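Local coordinates for carboxypeptidase A (Helicoverpa armigera, PDB 1JQG), which probably cleaves C-terminal residues from peptides as a zinc-dependent M14 carboxypeptidase, captured here as the proenzyme with its activation segment still attached, at residues Ala104-Ser109 with Phe118-Ser123; Ile214-Ala219 with Ser286-Ile291; Asn220-Val225 with Glu282-Val287; Glu382-Arg387 with Pro399-Gln404. All coordinates share one frame; numbering follows the deposited sequence.

Interaction 1: Ala104-Ser109 with Phe118-Ser123; sequences AAAAKS and FDKIHS
The contact sits where the long helix of the activation segment, 92-108, runs out, and it shows how a returning loop can secure a helix end: D119 and K120 fold back against A105, A106 and S109. The one hydrogen bond across it is donated by the hydroxyl of S109, the first residue to leave helical geometry, with OG 2.8 Å from D119 OD2. The hydroxyl reaches that oxygen on its syn side, 22° out of the carboxylate plane. Two torsions prepare the meeting. S109 carries OG anti to its own N (chi1 -175°), while D119 holds CG wedged between N and the carbonyl carbon (chi1 62°). S109 OG also receives the N-H of S111, which leaves it little freedom to turn. With an alanine in place of D119, the S109 hydroxyl would probably lose its acceptor in the loop, leaving the first turn beyond the helix less firmly tied. The rest is packing. A105 CB presses on the backbone oxygen of D119 at 3.3 Å, and the methylenes of K120 run alongside the helix end, where its CD lies 3.7 Å from A106 CA and 3.8 Å from S109 CB. Beyond CD the lysine bends, and its NZ forms a salt bridge with E126 of the next helix, so the chain serves as apolar padding and ionic tether at once. Such a helix, followed by a linker leading into the enzyme, is characteristic of the connecting region of procarboxypeptidases, between the globular part of the activation segment and the catalytic domain.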
loop_
_atom_site.group_PDB
_atom_site.type_symbol
_atom_site.label_atom_id
_atom_site.label_comp_id
_atom_site.label_asym_id
_atom_site.label_seq_id
_atom_site.Cartn_x
_atom_site.Cartn_y
_atom_site.Cartn_z
ATOM N N ALA A 104 -15.703 -11.197 15.129
ATOM C CA ALA A 104 -17.134 -11.003 15.294
ATOM C C ALA A 104 -17.773 -10.540 13.989
ATOM O O ALA A 104 -18.913 -10.854 13.650
ATOM C CB ALA A 104 -17.422 -10.058 16.443
ATOM N N ALA A 105 -17.012 -9.774 13.190
ATOM C CA ALA A 105 -17.521 -9.280 11.908
ATOM C C ALA A 105 -17.624 -10.432 10.914
ATOM O O ALA A 105 -18.453 -10.475 10.014
ATOM C CB ALA A 105 -16.655 -8.157 11.356
ATOM N N ALA A 106 -16.711 -11.381 11.019
ATOM C CA ALA A 106 -16.667 -12.530 10.117
ATOM C C ALA A 106 -17.779 -13.521 10.447
ATOM O O ALA A 106 -18.218 -14.264 9.591
ATOM C CB ALA A 106 -15.301 -13.156 10.288
ATOM N N ALA A 107 -18.251 -13.519 11.689
ATOM C CA ALA A 107 -19.281 -14.408 12.161
ATOM C C ALA A 107 -20.661 -13.947 11.710
ATOM O O ALA A 107 -21.559 -14.766 11.464
ATOM C CB ALA A 107 -19.212 -14.397 13.696
ATOM N N LYS A 108 -20.830 -12.632 11.616
ATOM C CA LYS A 108 -22.121 -12.049 11.242
ATOM C C LYS A 108 -22.235 -11.854 9.731
ATOM O O LYS A 108 -23.312 -11.651 9.150
ATOM C CB LYS A 108 -22.311 -10.698 11.948
ATOM C CG LYS A 108 -23.683 -10.370 12.506
ATOM C CD LYS A 108 -24.172 -9.022 11.983
ATOM C CE LYS A 108 -25.445 -8.553 12.681
ATOM N NZ LYS A 108 -26.451 -9.665 12.775
ATOM N N SER A 109 -21.100 -11.877 9.037
ATOM C CA SER A 109 -21.007 -11.595 7.631
ATOM C C SER A 109 -21.745 -12.610 6.756
ATOM O O SER A 109 -21.585 -13.822 6.842
ATOM C CB SER A 109 -19.542 -11.531 7.177
ATOM O OG SER A 109 -19.489 -11.142 5.814
ATOM N N PHE A 118 -18.401 -6.049 2.159
ATOM C CA PHE A 118 -17.506 -5.044 2.715
ATOM C C PHE A 118 -17.709 -4.883 4.225
ATOM O O PHE A 118 -17.548 -3.806 4.792
ATOM C CB PHE A 118 -17.653 -3.711 2.002
ATOM C CG PHE A 118 -17.454 -3.803 0.521
ATOM C CD1 PHE A 118 -18.488 -3.968 -0.366
ATOM C CD2 PHE A 118 -16.138 -3.736 0.045
ATOM C CE1 PHE A 118 -18.234 -4.064 -1.727
ATOM C CE2 PHE A 118 -15.882 -3.827 -1.310
ATOM C CZ PHE A 118 -16.930 -3.991 -2.192
ATOM N N ASP A 119 -17.946 -6.015 4.911
ATOM C CA ASP A 119 -18.097 -5.982 6.366
ATOM C C ASP A 119 -17.076 -6.869 7.089
ATOM O O ASP A 119 -17.167 -7.156 8.300
ATOM C CB ASP A 119 -19.521 -6.380 6.749
ATOM C CG ASP A 119 -19.852 -7.804 6.313
ATOM O OD1 ASP A 119 -20.851 -8.312 6.828
ATOM O OD2 ASP A 119 -19.136 -8.409 5.481
ATOM N N LYS A 120 -16.054 -7.327 6.347
ATOM C CA LYS A 120 -14.977 -8.077 6.969
ATOM C C LYS A 120 -13.728 -8.119 6.105
ATOM O O LYS A 120 -13.799 -7.737 4.948
ATOM C CB LYS A 120 -15.426 -9.505 7.307
ATOM C CG LYS A 120 -15.641 -10.412 6.079
ATOM C CD LYS A 120 -15.854 -11.838 6.551
ATOM C CE LYS A 120 -15.770 -12.827 5.402
ATOM N NZ LYS A 120 -14.330 -13.247 5.241
ATOM N N ILE A 121 -12.615 -8.588 6.643
ATOM C CA ILE A 121 -11.351 -8.669 5.932
ATOM C C ILE A 121 -11.309 -10.082 5.328
ATOM O O ILE A 121 -11.582 -11.081 5.999
ATOM C CB ILE A 121 -10.136 -8.429 6.837
ATOM C CG1 ILE A 121 -10.116 -7.012 7.443
ATOM C CG2 ILE A 121 -8.784 -8.612 6.185
ATOM C CD1 ILE A 121 -10.183 -5.914 6.409
ATOM N N HIS A 122 -10.928 -10.155 4.059
ATOM C CA HIS A 122 -10.859 -11.427 3.354
ATOM C C HIS A 122 -9.419 -11.906 3.190
ATOM O O HIS A 122 -8.506 -11.146 2.863
ATOM C CB HIS A 122 -11.509 -11.264 1.950
ATOM C CG HIS A 122 -12.899 -10.710 2.031
ATOM N ND1 HIS A 122 -14.013 -11.468 2.380
ATOM C CD2 HIS A 122 -13.350 -9.446 1.825
ATOM C CE1 HIS A 122 -15.085 -10.678 2.373
ATOM N NE2 HIS A 122 -14.711 -9.446 2.036
ATOM N N SER A 123 -9.201 -13.196 3.344
ATOM C CA SER A 123 -7.881 -13.793 3.238
ATOM C C SER A 123 -7.459 -13.957 1.790
ATOM O O SER A 123 -8.232 -13.728 0.841
ATOM C CB SER A 123 -7.859 -15.162 3.936
ATOM O OG SER A 123 -8.720 -16.059 3.265
#

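Interaction 2: Ile214-Ala219 with Ser286-Ile291; sequences IILPVA and SVIRDI
I291, L216 and I288 carry most of this buried interface between the strand 212-216 and the helix 283-294, with I214 adding nearly as much as I288. I291 meets I214 through a single branch: its CG2 methyl lies 4.1 Å from I214 CD1 and equally far from I214 CG2, so one methyl sits against two. The side chains slide past each other in opposite directions. In I291, CG2 is the branch anti to the backbone N (chi1 -57°), which turns this methyl toward the strand. L216 and I288 meet differently, crossing at about a right angle, with L216 CD2 4.0 Å from I288 CG1. L216 extends with CG anti to its N (chi1 175°), carrying one methyl out to the middle of the isoleucine chain. The arrangement illustrates the layered construction of the zinc carboxypeptidase fold, in which helices pack on both faces of a mixed central sheet. I214 and L216 face helix 283-294, while the intervening I215 packs on T191 and I195 of helix 187-200 across the sheet. Neighbouring strands complete the floor beneath the helix: I291 also rests on M175 and Y158, and I288 on Q177. In the loop that follows the strand, A219 gives a looser touch, its CB 4.4 Å from I288 CD1. On the side of the helix turned from the strand, R289 grips its neighbour D290 side-on, NE and NH2 both reaching OD1 from the same face of the carboxylate, with NH2 3.1 Å from that oxygen in a salt bridge.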
loop_
_atom_site.group_PDB
_atom_site.type_symbol
_atom_site.label_atom_id
_atom_site.label_comp_id
_atom_site.label_asym_id
_atom_site.label_seq_id
_atom_site.Cartn_x
_atom_site.Cartn_y
_atom_site.Cartn_z
ATOM N N ILE A 214 -6.714 -3.067 -15.100
ATOM C CA ILE A 214 -5.901 -4.138 -14.588
ATOM C C ILE A 214 -5.943 -3.945 -13.082
ATOM O O ILE A 214 -5.511 -2.914 -12.557
ATOM C CB ILE A 214 -4.462 -4.100 -15.115
ATOM C CG1 ILE A 214 -4.413 -4.460 -16.612
ATOM C CG2 ILE A 214 -3.558 -5.073 -14.333
ATOM C CD1 ILE A 214 -3.058 -4.347 -17.279
ATOM N N ILE A 215 -6.417 -4.958 -12.346
ATOM C CA ILE A 215 -6.484 -4.879 -10.897
ATOM C C ILE A 215 -5.818 -6.070 -10.255
ATOM O O ILE A 215 -6.239 -7.204 -10.488
ATOM C CB ILE A 215 -7.946 -4.747 -10.427
ATOM C CG1 ILE A 215 -8.605 -3.511 -11.076
ATOM C CG2 ILE A 215 -8.008 -4.644 -8.899
ATOM C CD1 ILE A 215 -10.019 -3.219 -10.632
ATOM N N LEU A 216 -4.844 -5.794 -9.387
ATOM C CA LEU A 216 -4.115 -6.828 -8.641
ATOM C C LEU A 216 -4.372 -6.655 -7.137
ATOM O O LEU A 216 -3.780 -5.803 -6.460
ATOM C CB LEU A 216 -2.612 -6.748 -8.962
ATOM C CG LEU A 216 -1.656 -7.666 -8.206
ATOM C CD1 LEU A 216 -1.919 -9.141 -8.449
ATOM C CD2 LEU A 216 -0.200 -7.440 -8.598
ATOM N N PRO A 217 -5.327 -7.404 -6.586
ATOM C CA PRO A 217 -5.721 -7.315 -5.184
ATOM C C PRO A 217 -4.594 -7.599 -4.213
ATOM O O PRO A 217 -4.357 -6.855 -3.257
ATOM C CB PRO A 217 -6.920 -8.206 -5.083
ATOM C CG PRO A 217 -7.445 -8.362 -6.497
ATOM C CD PRO A 217 -6.191 -8.330 -7.345
ATOM N N VAL A 218 -3.955 -8.762 -4.251
ATOM C CA VAL A 218 -2.933 -9.223 -3.359
ATOM C C VAL A 218 -1.570 -9.349 -4.033
ATOM O O VAL A 218 -1.171 -10.352 -4.593
ATOM C CB VAL A 218 -3.275 -10.588 -2.728
ATOM C CG1 VAL A 218 -2.323 -10.867 -1.565
ATOM C CG2 VAL A 218 -4.710 -10.602 -2.235
ATOM N N ALA A 219 -0.780 -8.268 -3.942
ATOM C CA ALA A 219 0.527 -8.211 -4.564
ATOM C C ALA A 219 1.604 -8.957 -3.796
ATOM O O ALA A 219 2.599 -9.360 -4.431
ATOM C CB ALA A 219 0.950 -6.778 -4.755
ATOM N N SER A 286 8.783 -8.889 -9.881
ATOM C CA SER A 286 9.059 -9.264 -11.240
ATOM C C SER A 286 7.752 -9.393 -12.006
ATOM O O SER A 286 7.677 -8.978 -13.142
ATOM C CB SER A 286 9.850 -10.607 -11.282
ATOM O OG SER A 286 11.164 -10.463 -10.765
ATOM N N VAL A 287 6.750 -10.043 -11.383
ATOM C CA VAL A 287 5.476 -10.244 -12.044
ATOM C C VAL A 287 4.794 -8.906 -12.360
ATOM O O VAL A 287 4.161 -8.732 -13.415
ATOM C CB VAL A 287 4.509 -11.178 -11.275
ATOM C CG1 VAL A 287 5.139 -12.542 -11.008
ATOM C CG2 VAL A 287 4.118 -10.586 -9.946
ATOM N N ILE A 288 4.923 -7.946 -11.447
ATOM C CA ILE A 288 4.398 -6.610 -11.658
ATOM C C ILE A 288 5.070 -5.881 -12.818
ATOM O O ILE A 288 4.420 -5.248 -13.669
ATOM C CB ILE A 288 4.478 -5.737 -10.396
ATOM C CG1 ILE A 288 3.614 -6.299 -9.267
ATOM C CG2 ILE A 288 4.035 -4.310 -10.683
ATOM C CD1 ILE A 288 3.864 -5.710 -7.894
ATOM N N ARG A 289 6.372 -6.100 -12.928
ATOM C CA ARG A 289 7.182 -5.558 -14.010
ATOM C C ARG A 289 6.704 -6.081 -15.352
ATOM O O ARG A 289 6.482 -5.300 -16.273
ATOM C CB ARG A 289 8.655 -5.927 -13.791
ATOM C CG ARG A 289 9.594 -5.419 -14.903
ATOM C CD ARG A 289 10.874 -6.249 -14.952
ATOM N NE ARG A 289 10.585 -7.672 -15.015
ATOM C CZ ARG A 289 11.365 -8.665 -14.599
ATOM N NH1 ARG A 289 12.544 -8.365 -14.083
ATOM N NH2 ARG A 289 10.918 -9.904 -14.727
ATOM N N ASP A 290 6.494 -7.384 -15.449
ATOM C CA ASP A 290 6.014 -8.019 -16.659
ATOM C C ASP A 290 4.633 -7.554 -17.094
ATOM O O ASP A 290 4.344 -7.340 -18.285
ATOM C CB ASP A 290 6.019 -9.541 -16.475
ATOM C CG ASP A 290 7.393 -10.121 -16.254
ATOM O OD1 ASP A 290 8.428 -9.524 -16.618
ATOM O OD2 ASP A 290 7.524 -11.226 -15.700
ATOM N N ILE A 291 3.736 -7.310 -16.156
ATOM C CA ILE A 291 2.428 -6.732 -16.447
ATOM C C ILE A 291 2.538 -5.303 -16.996
ATOM O O ILE A 291 1.891 -5.002 -17.994
ATOM C CB ILE A 291 1.533 -6.676 -15.188
ATOM C CG1 ILE A 291 1.371 -8.082 -14.599
ATOM C CG2 ILE A 291 0.215 -6.080 -15.566
ATOM C CD1 ILE A 291 0.603 -8.187 -13.297
#

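Interaction 3: Asn220-Val225 with Glu282-Val287; sequences NPDGYV and EPESSV
E284 and D222 bring two carboxylates together with water between them, each from the first turn of its own helix. Their nearest oxygens, D222 OD2 and E284 OE1, stand 3.8 Å apart, and the two carboxylate planes are turned 76° against each other. D222 sets CG anti to its carbonyl carbon (chi1 -64°), which brings OD2 round to the side of E284. E284 starts the same way but bends about its CB-CG bond (chi2 84°), which folds its chain over toward N220 and swings OE1 to D222. Two waters lie between the acids and probably ease their repulsion. One accepts the N-H of D222 at N and donates to E284 OE1, each at 3.0 Å; the other donates to both acids, to D222 OD2 at 2.9 Å and to E284 OE1 at 3.0 Å. Further donors share the charge: R154 forms a salt bridge with D222 OD1, which S150 OG also approaches in a hydrogen bond, E152 N bonds to D222 OD2, F151 N to E284 OE1 and N237 ND2 to E284 OE2. These donors, and the positive ends of the two helix dipoles, would be expected to keep both acids ionised. Within 282-287, the hydroxyls of S285 and S286 both turn back to E282 O, the S286 OG at 2.9 Å. Each comes from above the carbonyl plane, and the S286 N-H binds the same oxygen. The two helices begin alike, with N220 and E282 at the N-caps, proline next and an acid third, an example of the acidic first turn common at helix N-termini, here facing another across water within the zinc carboxypeptidase domain.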
loop_
_atom_site.group_PDB
_atom_site.type_symbol
_atom_site.label_atom_id
_atom_site.label_comp_id
_atom_site.label_asym_id
_atom_site.label_seq_id
_atom_site.Cartn_x
_atom_site.Cartn_y
_atom_site.Cartn_z
ATOM N N ASN A 220 1.325 -9.246 -2.540
ATOM C CA ASN A 220 2.252 -9.945 -1.656
ATOM C C ASN A 220 1.556 -11.051 -0.855
ATOM O O ASN A 220 1.322 -10.956 0.343
ATOM C CB ASN A 220 2.883 -8.903 -0.717
ATOM C CG ASN A 220 4.020 -9.446 0.132
ATOM O OD1 ASN A 220 4.432 -8.723 1.039
ATOM N ND2 ASN A 220 4.487 -10.651 -0.122
ATOM N N PRO A 221 1.164 -12.143 -1.495
ATOM C CA PRO A 221 0.411 -13.241 -0.911
ATOM C C PRO A 221 1.082 -13.962 0.246
ATOM O O PRO A 221 0.464 -14.216 1.301
ATOM C CB PRO A 221 0.128 -14.131 -2.116
ATOM C CG PRO A 221 1.176 -13.860 -3.115
ATOM C CD PRO A 221 1.394 -12.372 -2.970
ATOM N N ASP A 222 2.371 -14.262 0.147
ATOM C CA ASP A 222 3.120 -14.873 1.247
ATOM C C ASP A 222 3.107 -14.051 2.544
ATOM O O ASP A 222 2.976 -14.568 3.677
ATOM C CB ASP A 222 4.578 -15.120 0.811
ATOM C CG ASP A 222 4.721 -16.105 -0.328
ATOM O OD1 ASP A 222 3.777 -16.856 -0.680
ATOM O OD2 ASP A 222 5.819 -16.181 -0.947
ATOM N N GLY A 223 3.350 -12.736 2.426
ATOM C CA GLY A 223 3.377 -11.867 3.597
ATOM C C GLY A 223 1.978 -11.717 4.178
ATOM O O GLY A 223 1.758 -11.644 5.384
ATOM N N TYR A 224 0.997 -11.513 3.297
ATOM C CA TYR A 224 -0.382 -11.356 3.699
ATOM C C TYR A 224 -0.850 -12.567 4.517
ATOM O O TYR A 224 -1.605 -12.386 5.489
ATOM C CB TYR A 224 -1.277 -11.122 2.468
ATOM C CG TYR A 224 -2.700 -10.699 2.782
ATOM C CD1 TYR A 224 -2.934 -9.640 3.649
ATOM C CD2 TYR A 224 -3.797 -11.326 2.238
ATOM C CE1 TYR A 224 -4.212 -9.233 3.948
ATOM C CE2 TYR A 224 -5.092 -10.931 2.527
ATOM C CZ TYR A 224 -5.291 -9.879 3.388
ATOM O OH TYR A 224 -6.561 -9.478 3.695
ATOM N N VAL A 225 -0.446 -13.760 4.098
ATOM C CA VAL A 225 -0.907 -14.987 4.773
ATOM C C VAL A 225 -0.214 -15.046 6.131
ATOM O O VAL A 225 -0.781 -15.445 7.138
ATOM C CB VAL A 225 -0.644 -16.237 3.925
ATOM C CG1 VAL A 225 -0.723 -17.592 4.625
ATOM C CG2 VAL A 225 -1.605 -16.291 2.727
ATOM N N GLU A 282 13.052 -10.268 -6.458
ATOM C CA GLU A 282 11.919 -11.024 -5.930
ATOM C C GLU A 282 10.908 -11.301 -7.027
ATOM O O GLU A 282 10.758 -10.461 -7.923
ATOM C CB GLU A 282 11.291 -10.245 -4.765
ATOM C CG GLU A 282 12.257 -9.866 -3.684
ATOM C CD GLU A 282 13.202 -10.996 -3.289
ATOM O OE1 GLU A 282 12.664 -12.064 -2.949
ATOM O OE2 GLU A 282 14.435 -10.694 -3.362
ATOM N N PRO A 283 10.260 -12.455 -6.978
ATOM C CA PRO A 283 9.241 -12.841 -7.922
ATOM C C PRO A 283 7.997 -11.967 -7.905
ATOM O O PRO A 283 7.440 -11.698 -8.974
ATOM C CB PRO A 283 8.893 -14.287 -7.508
ATOM C CG PRO A 283 9.154 -14.288 -6.042
ATOM C CD PRO A 283 10.427 -13.473 -5.901
ATOM N N GLU A 284 7.648 -11.414 -6.743
ATOM C CA GLU A 284 6.480 -10.567 -6.600
ATOM C C GLU A 284 6.622 -9.260 -7.394
ATOM O O GLU A 284 5.690 -8.763 -8.029
ATOM C CB GLU A 284 6.201 -10.254 -5.135
ATOM C CG GLU A 284 5.805 -11.461 -4.293
ATOM C CD GLU A 284 6.995 -12.249 -3.765
ATOM O OE1 GLU A 284 6.799 -13.381 -3.268
ATOM O OE2 GLU A 284 8.139 -11.811 -3.857
ATOM N N SER A 285 7.789 -8.648 -7.322
ATOM C CA SER A 285 8.079 -7.428 -8.053
ATOM C C SER A 285 8.300 -7.704 -9.542
ATOM O O SER A 285 8.041 -6.890 -10.433
ATOM C CB SER A 285 9.296 -6.729 -7.431
ATOM O OG SER A 285 10.435 -7.552 -7.527
ATOM N N SER A 286 8.783 -8.889 -9.881
ATOM C CA SER A 286 9.059 -9.264 -11.240
ATOM C C SER A 286 7.752 -9.393 -12.006
ATOM O O SER A 286 7.677 -8.978 -13.142
ATOM C CB SER A 286 9.850 -10.607 -11.282
ATOM O OG SER A 286 11.164 -10.463 -10.765
ATOM N N VAL A 287 6.750 -10.043 -11.383
ATOM C CA VAL A 287 5.476 -10.244 -12.044
ATOM C C VAL A 287 4.794 -8.906 -12.360
ATOM O O VAL A 287 4.161 -8.732 -13.415
ATOM C CB VAL A 287 4.509 -11.178 -11.275
ATOM C CG1 VAL A 287 5.139 -12.542 -11.008
ATOM C CG2 VAL A 287 4.118 -10.586 -9.946
HETATM O O HOH W 1 4.316 -12.988 -1.708
HETATM O O HOH W 2 7.671 -13.955 -0.470
#

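Interaction 4: Glu382-Arg387 with Pro399-Gln404; sequences ELPAYR and PDFIEQ
This is an aromatic and apolar contact, made where the chain leaving the strand 377-383 meets the start of the C-terminal helix 402-421, and Y386 and F401 carry it. The two rings are nearly parallel, planes at 7°, yet slid so far that they barely overlap, with centroids 4.9 Å apart. What fills the offset is a reciprocal pair of CH-pi contacts. Y386 CB lies over the face of the F401 ring, 3.8 Å from its centroid, and F401 CB lies over the face of the Y386 ring, 3.9 Å from its centroid. The closest approach is Y386 CB to F401 CD1, 3.5 Å. Both residues hold CG anti to the backbone N, Y386 at chi1 -179° and F401 at -175°, which lays each ring over the CB of the other. P384 supports the far end of the phenyl ring, its CB 4.2 Å from F401 CZ. Both P384 and F401 also touch E408, one of the residues further along the helix, and P399 leans on A105 of the activation helix. Replacing F401 by a serine would take away the ring, and the Y386 side chain would probably be left without its flat partner and freer to turn, with a gap opened beside P384. E382, predicted to be the catalytic proton donor and acceptor, lies on this strand, shortly before P384. The contact rests on shape and dispersion rather than charge, which makes it dependent on close fit.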
loop_
_atom_site.group_PDB
_atom_site.type_symbol
_atom_site.label_atom_id
_atom_site.label_comp_id
_atom_site.label_asym_id
_atom_site.label_seq_id
_atom_site.Cartn_x
_atom_site.Cartn_y
_atom_site.Cartn_z
ATOM N N GLU A 382 -1.880 6.667 -0.068
ATOM C CA GLU A 382 -1.711 6.395 1.351
ATOM C C GLU A 382 -3.086 6.591 1.970
ATOM O O GLU A 382 -3.392 7.734 2.239
ATOM C CB GLU A 382 -0.675 7.320 1.990
ATOM C CG GLU A 382 0.744 7.149 1.449
ATOM C CD GLU A 382 1.387 5.850 1.929
ATOM O OE1 GLU A 382 0.959 5.382 3.002
ATOM O OE2 GLU A 382 2.300 5.294 1.268
ATOM N N LEU A 383 -3.853 5.544 2.127
ATOM C CA LEU A 383 -5.152 5.559 2.757
ATOM C C LEU A 383 -5.166 6.007 4.218
ATOM O O LEU A 383 -4.143 6.019 4.859
ATOM C CB LEU A 383 -5.745 4.128 2.709
ATOM C CG LEU A 383 -6.001 3.580 1.306
ATOM C CD1 LEU A 383 -6.906 2.340 1.390
ATOM C CD2 LEU A 383 -6.577 4.659 0.425
ATOM N N PRO A 384 -6.280 6.535 4.682
ATOM C CA PRO A 384 -6.435 7.115 5.996
ATOM C C PRO A 384 -6.256 6.064 7.068
ATOM O O PRO A 384 -6.698 4.912 6.985
ATOM C CB PRO A 384 -7.871 7.677 5.993
ATOM C CG PRO A 384 -8.198 7.917 4.554
ATOM C CD PRO A 384 -7.515 6.793 3.846
ATOM N N ALA A 385 -5.648 6.456 8.179
ATOM C CA ALA A 385 -5.579 5.648 9.374
ATOM C C ALA A 385 -6.854 5.937 10.168
ATOM O O ALA A 385 -6.948 7.005 10.758
ATOM C CB ALA A 385 -4.372 6.066 10.192
ATOM N N TYR A 386 -7.823 5.044 10.192
ATOM C CA TYR A 386 -9.030 5.212 10.960
ATOM C C TYR A 386 -8.850 5.000 12.467
ATOM O O TYR A 386 -8.397 3.973 12.944
ATOM C CB TYR A 386 -10.133 4.298 10.424
ATOM C CG TYR A 386 -11.445 4.438 11.167
ATOM C CD1 TYR A 386 -11.932 3.508 12.073
ATOM C CD2 TYR A 386 -12.212 5.574 10.928
ATOM C CE1 TYR A 386 -13.141 3.686 12.713
ATOM C CE2 TYR A 386 -13.430 5.763 11.563
ATOM C CZ TYR A 386 -13.882 4.815 12.454
ATOM O OH TYR A 386 -15.083 4.956 13.107
ATOM N N ARG A 387 -9.278 5.996 13.221
ATOM C CA ARG A 387 -9.160 6.024 14.667
ATOM C C ARG A 387 -10.459 5.582 15.338
ATOM O O ARG A 387 -11.534 5.614 14.759
ATOM C CB ARG A 387 -8.759 7.424 15.162
ATOM C CG ARG A 387 -7.543 7.993 14.457
ATOM C CD ARG A 387 -7.318 9.451 14.807
ATOM N NE ARG A 387 -6.768 9.610 16.149
ATOM C CZ ARG A 387 -5.651 10.274 16.435
ATOM N NH1 ARG A 387 -4.945 10.826 15.458
ATOM N NH2 ARG A 387 -5.211 10.391 17.681
ATOM N N PRO A 399 -13.779 -2.854 11.510
ATOM C CA PRO A 399 -14.776 -3.317 10.551
ATOM C C PRO A 399 -15.830 -2.310 10.153
ATOM O O PRO A 399 -16.459 -2.492 9.134
ATOM C CB PRO A 399 -15.345 -4.568 11.246
ATOM C CG PRO A 399 -15.137 -4.345 12.696
ATOM C CD PRO A 399 -13.749 -3.719 12.716
ATOM N N ASP A 400 -15.974 -1.173 10.818
ATOM C CA ASP A 400 -16.916 -0.121 10.517
ATOM C C ASP A 400 -16.406 0.805 9.434
ATOM O O ASP A 400 -17.206 1.474 8.775
ATOM C CB ASP A 400 -17.236 0.715 11.763
ATOM C CG ASP A 400 -18.063 -0.011 12.801
ATOM O OD1 ASP A 400 -18.663 -1.095 12.565
ATOM O OD2 ASP A 400 -18.100 0.565 13.922
ATOM N N PHE A 401 -15.113 0.793 9.174
ATOM C CA PHE A 401 -14.506 1.663 8.152
ATOM C C PHE A 401 -14.273 0.925 6.849
ATOM O O PHE A 401 -13.898 1.519 5.843
ATOM C CB PHE A 401 -13.221 2.265 8.709
ATOM C CG PHE A 401 -12.531 3.260 7.834
ATOM C CD1 PHE A 401 -11.237 3.064 7.355
ATOM C CD2 PHE A 401 -13.182 4.444 7.511
ATOM C CE1 PHE A 401 -10.617 4.017 6.569
ATOM C CE2 PHE A 401 -12.545 5.386 6.715
ATOM C CZ PHE A 401 -11.272 5.185 6.236
ATOM N N ILE A 402 -14.488 -0.388 6.813
ATOM C CA ILE A 402 -14.186 -1.219 5.654
ATOM C C ILE A 402 -14.869 -0.770 4.372
ATOM O O ILE A 402 -14.181 -0.611 3.341
ATOM C CB ILE A 402 -14.489 -2.686 5.910
ATOM C CG1 ILE A 402 -13.746 -3.213 7.133
ATOM C CG2 ILE A 402 -14.184 -3.462 4.617
ATOM C CD1 ILE A 402 -13.720 -4.727 7.294
ATOM N N GLU A 403 -16.185 -0.611 4.390
ATOM C CA GLU A 403 -16.914 -0.124 3.228
ATOM C C GLU A 403 -16.571 1.316 2.875
ATOM O O GLU A 403 -16.508 1.694 1.707
ATOM C CB GLU A 403 -18.430 -0.283 3.460
ATOM C CG GLU A 403 -19.246 0.049 2.220
ATOM C CD GLU A 403 -20.722 -0.276 2.355
ATOM O OE1 GLU A 403 -21.231 -1.288 1.837
ATOM O OE2 GLU A 403 -21.421 0.514 3.013
ATOM N N GLN A 404 -16.434 2.194 3.875
ATOM C CA GLN A 404 -16.175 3.609 3.665
ATOM C C GLN A 404 -14.791 3.785 3.041
ATOM O O GLN A 404 -14.634 4.654 2.193
ATOM C CB GLN A 404 -16.247 4.388 4.977
ATOM C CG GLN A 404 -15.794 5.844 4.893
ATOM C CD GLN A 404 -16.571 6.689 3.918
ATOM O OE1 GLN A 404 -17.713 6.448 3.518
ATOM N NE2 GLN A 404 -15.979 7.792 3.446
#

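In the fold
Along the chain interaction 1 comes first and interaction 4 last, and the pair lie close together, centres about 14 Å apart, where K120 and F118 pack on I402. Activation helix, the loop 118-123 and C-terminal helix thus meet in one cluster. Interactions 2 and 3 form a second cluster, centres about 9 Å apart: they share S286 and V287 of helix 283-294, and strand 212-216 is followed, after a short loop, by helix 221-228. Interactions 2 and 4, centres about 24 Å apart on opposite sides of the chain's centre, both reach the mixed central sheet. H122 O and Y224 OH, in a probable hydrogen bond, connect interaction 1 to interaction 3; through it the loop 118-123 joins the two clusters of the proenzyme.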